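Local coordinates for protein probable adenylyl-sulfate kinase (Aeropyrum pernix, PDB 2YVU) that probably transfers a phosphate from ATP to the 3' position of adenosine 5'-phosphosulfate, making activated sulfate for sulfur metabolism, at residues 101-106 with 112-117. Sequence-based numbering, arbitrary orientation.
Sequences NMVRRI and IPFLEI
R104 and F114 both carry CG opposite the backbone N (chi1 172° and -178°), and a bend at chi3 brings the R104 guanidinium beside the CD1 edge of the F114 ring. This joins helix 97-109 to the strand that follows it, 114-120, in the parallel sheet of a P-loop kinase fold; the short segments run nearly antiparallel, their axes 9.2 Å apart. The F114 ring turns one face to the helix backbone: R104 CA sits 3.8 Å from the ring centroid in a CH-pi contact, while V103 CG1 approaches F114 CE2 obliquely at 3.6 Å. F114 also meets the ring of W17 on the neighbouring strand 14-19. The guanidinium stands steeply to the F114 ring and has CD1 over the centre of one face. R104 NH1 gives a weak hydrogen bond to F114 O (3.1 Å) and a salt bridge to E108. R104 NH2 makes a salt bridge to E116 OE1 (3.2 Å), meeting it on the anti side, somewhat out of the carboxylate plane; R100 pairs with OE2, so the buried acid has two arginine partners, which would probably favour its charged form. V103 lies near S94, the probable phosphoserine site. One water accepts from R104 NE at 3.0 Å and donates to E116 OE1 at 2.8 Å.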
loop_
_atom_site.group_PDB
_atom_site.type_symbol
_atom_site.label_atom_id
_atom_site.label_comp_id
_atom_site.label_asym_id
_atom_site.label_seq_id
_atom_site.Cartn_x
_atom_site.Cartn_y
_atom_site.Cartn_z
ATOM N N ASN A 101 3.197 -5.819 17.405
ATOM C CA ASN A 101 4.552 -6.380 17.342
ATOM C C ASN A 101 4.804 -6.976 15.956
ATOM O O ASN A 101 5.907 -6.902 15.424
ATOM C CB ASN A 101 4.735 -7.452 18.426
ATOM C CG ASN A 101 4.708 -6.864 19.827
ATOM O OD1 ASN A 101 4.756 -7.597 20.817
ATOM N ND2 ASN A 101 4.631 -5.526 19.918
ATOM N N MET A 102 3.768 -7.568 15.387
ATOM C CA MET A 102 3.831 -8.141 14.046
ATOM C C MET A 102 4.051 -7.002 13.019
ATOM O O MET A 102 4.809 -7.145 12.059
ATOM C CB MET A 102 2.525 -8.890 13.777
ATOM C CG MET A 102 2.378 -9.446 12.388
ATOM S SD MET A 102 1.720 -8.222 11.249
ATOM C CE MET A 102 -0.056 -8.287 11.643
ATOM N N VAL A 103 3.401 -5.861 13.233
ATOM C CA VAL A 103 3.578 -4.722 12.328
ATOM C C VAL A 103 5.028 -4.234 12.449
ATOM O O VAL A 103 5.711 -4.056 11.443
ATOM C CB VAL A 103 2.629 -3.571 12.678
ATOM C CG1 VAL A 103 3.010 -2.325 11.883
ATOM C CG2 VAL A 103 1.192 -3.974 12.358
ATOM N N ARG A 104 5.494 -4.044 13.684
ATOM C CA ARG A 104 6.870 -3.610 13.940
ATOM C C ARG A 104 7.885 -4.497 13.238
ATOM O O ARG A 104 8.834 -3.992 12.620
ATOM C CB ARG A 104 7.185 -3.644 15.443
ATOM C CG ARG A 104 8.668 -3.402 15.776
ATOM C CD ARG A 104 8.980 -3.493 17.307
ATOM N NE ARG A 104 8.359 -2.427 18.105
ATOM C CZ ARG A 104 8.810 -1.172 18.181
ATOM N NH1 ARG A 104 9.894 -0.793 17.510
ATOM N NH2 ARG A 104 8.198 -0.295 18.963
ATOM N N ARG A 105 7.697 -5.815 13.361
ATOM C CA ARG A 105 8.598 -6.798 12.758
ATOM C C ARG A 105 8.761 -6.603 11.260
ATOM O O ARG A 105 9.871 -6.629 10.724
ATOM C CB ARG A 105 8.094 -8.231 12.990
ATOM C CG ARG A 105 8.254 -8.757 14.406
ATOM C CD ARG A 105 8.271 -10.304 14.440
ATOM N NE ARG A 105 7.066 -10.927 13.879
ATOM C CZ ARG A 105 5.905 -11.054 14.519
ATOM N NH1 ARG A 105 5.771 -10.606 15.761
ATOM N NH2 ARG A 105 4.875 -11.634 13.912
ATOM N N ILE A 106 7.636 -6.452 10.578
ATOM C CA ILE A 106 7.654 -6.264 9.145
ATOM C C ILE A 106 8.451 -5.030 8.785
ATOM O O ILE A 106 9.288 -5.073 7.881
ATOM C CB ILE A 106 6.224 -6.173 8.604
ATOM C CG1 ILE A 106 5.589 -7.569 8.685
ATOM C CG2 ILE A 106 6.228 -5.593 7.189
ATOM C CD1 ILE A 106 4.078 -7.614 8.477
ATOM N N ILE A 112 14.019 -0.499 8.686
ATOM C CA ILE A 112 13.368 0.793 8.875
ATOM C C ILE A 112 12.993 1.057 10.327
ATOM O O ILE A 112 12.401 0.206 10.985
ATOM C CB ILE A 112 12.085 0.875 8.015
ATOM C CG1 ILE A 112 12.458 0.697 6.550
ATOM C CG2 ILE A 112 11.373 2.212 8.231
ATOM C CD1 ILE A 112 11.264 0.575 5.635
ATOM N N PRO A 113 13.346 2.242 10.849
ATOM C CA PRO A 113 13.029 2.608 12.228
ATOM C C PRO A 113 11.510 2.589 12.413
ATOM O O PRO A 113 10.780 3.102 11.566
ATOM C CB PRO A 113 13.591 4.017 12.348
ATOM C CG PRO A 113 14.757 3.973 11.421
ATOM C CD PRO A 113 14.201 3.260 10.224
ATOM N N PHE A 114 11.042 1.992 13.506
ATOM C CA PHE A 114 9.610 1.924 13.773
ATOM C C PHE A 114 9.358 2.554 15.134
ATOM O O PHE A 114 9.718 1.987 16.167
ATOM C CB PHE A 114 9.140 0.463 13.746
ATOM C CG PHE A 114 7.649 0.289 13.956
ATOM C CD1 PHE A 114 7.125 0.076 15.233
ATOM C CD2 PHE A 114 6.776 0.305 12.871
ATOM C CE1 PHE A 114 5.756 -0.127 15.422
ATOM C CE2 PHE A 114 5.397 0.105 13.045
ATOM C CZ PHE A 114 4.885 -0.113 14.320
ATOM N N LEU A 115 8.739 3.730 15.132
ATOM C CA LEU A 115 8.466 4.442 16.378
ATOM C C LEU A 115 7.038 4.243 16.865
ATOM O O LEU A 115 6.094 4.806 16.308
ATOM C CB LEU A 115 8.730 5.944 16.202
ATOM C CG LEU A 115 10.115 6.295 15.663
ATOM C CD1 LEU A 115 10.235 7.788 15.386
ATOM C CD2 LEU A 115 11.139 5.840 16.666
ATOM N N GLU A 116 6.883 3.447 17.912
ATOM C CA GLU A 116 5.571 3.185 18.481
ATOM C C GLU A 116 5.257 4.298 19.481
ATOM O O GLU A 116 5.883 4.414 20.540
ATOM C CB GLU A 116 5.569 1.818 19.150
ATOM C CG GLU A 116 4.243 1.396 19.744
ATOM C CD GLU A 116 4.218 -0.099 20.042
ATOM O OE1 GLU A 116 5.298 -0.697 20.169
ATOM O OE2 GLU A 116 3.124 -0.678 20.151
ATOM N N ILE A 117 4.290 5.123 19.114
ATOM C CA ILE A 117 3.882 6.272 19.913
ATOM C C ILE A 117 2.563 6.016 20.625
ATOM O O ILE A 117 1.508 5.858 19.987
ATOM C CB ILE A 117 3.698 7.507 19.005
ATOM C CG1 ILE A 117 4.926 7.655 18.101
ATOM C CG2 ILE A 117 3.336 8.750 19.854
ATOM C CD1 ILE A 117 6.274 7.854 18.846
HETATM O O HOH W 1 5.591 -3.223 19.017
HETATM O O HOH W 2 3.149 -3.119 21.288
#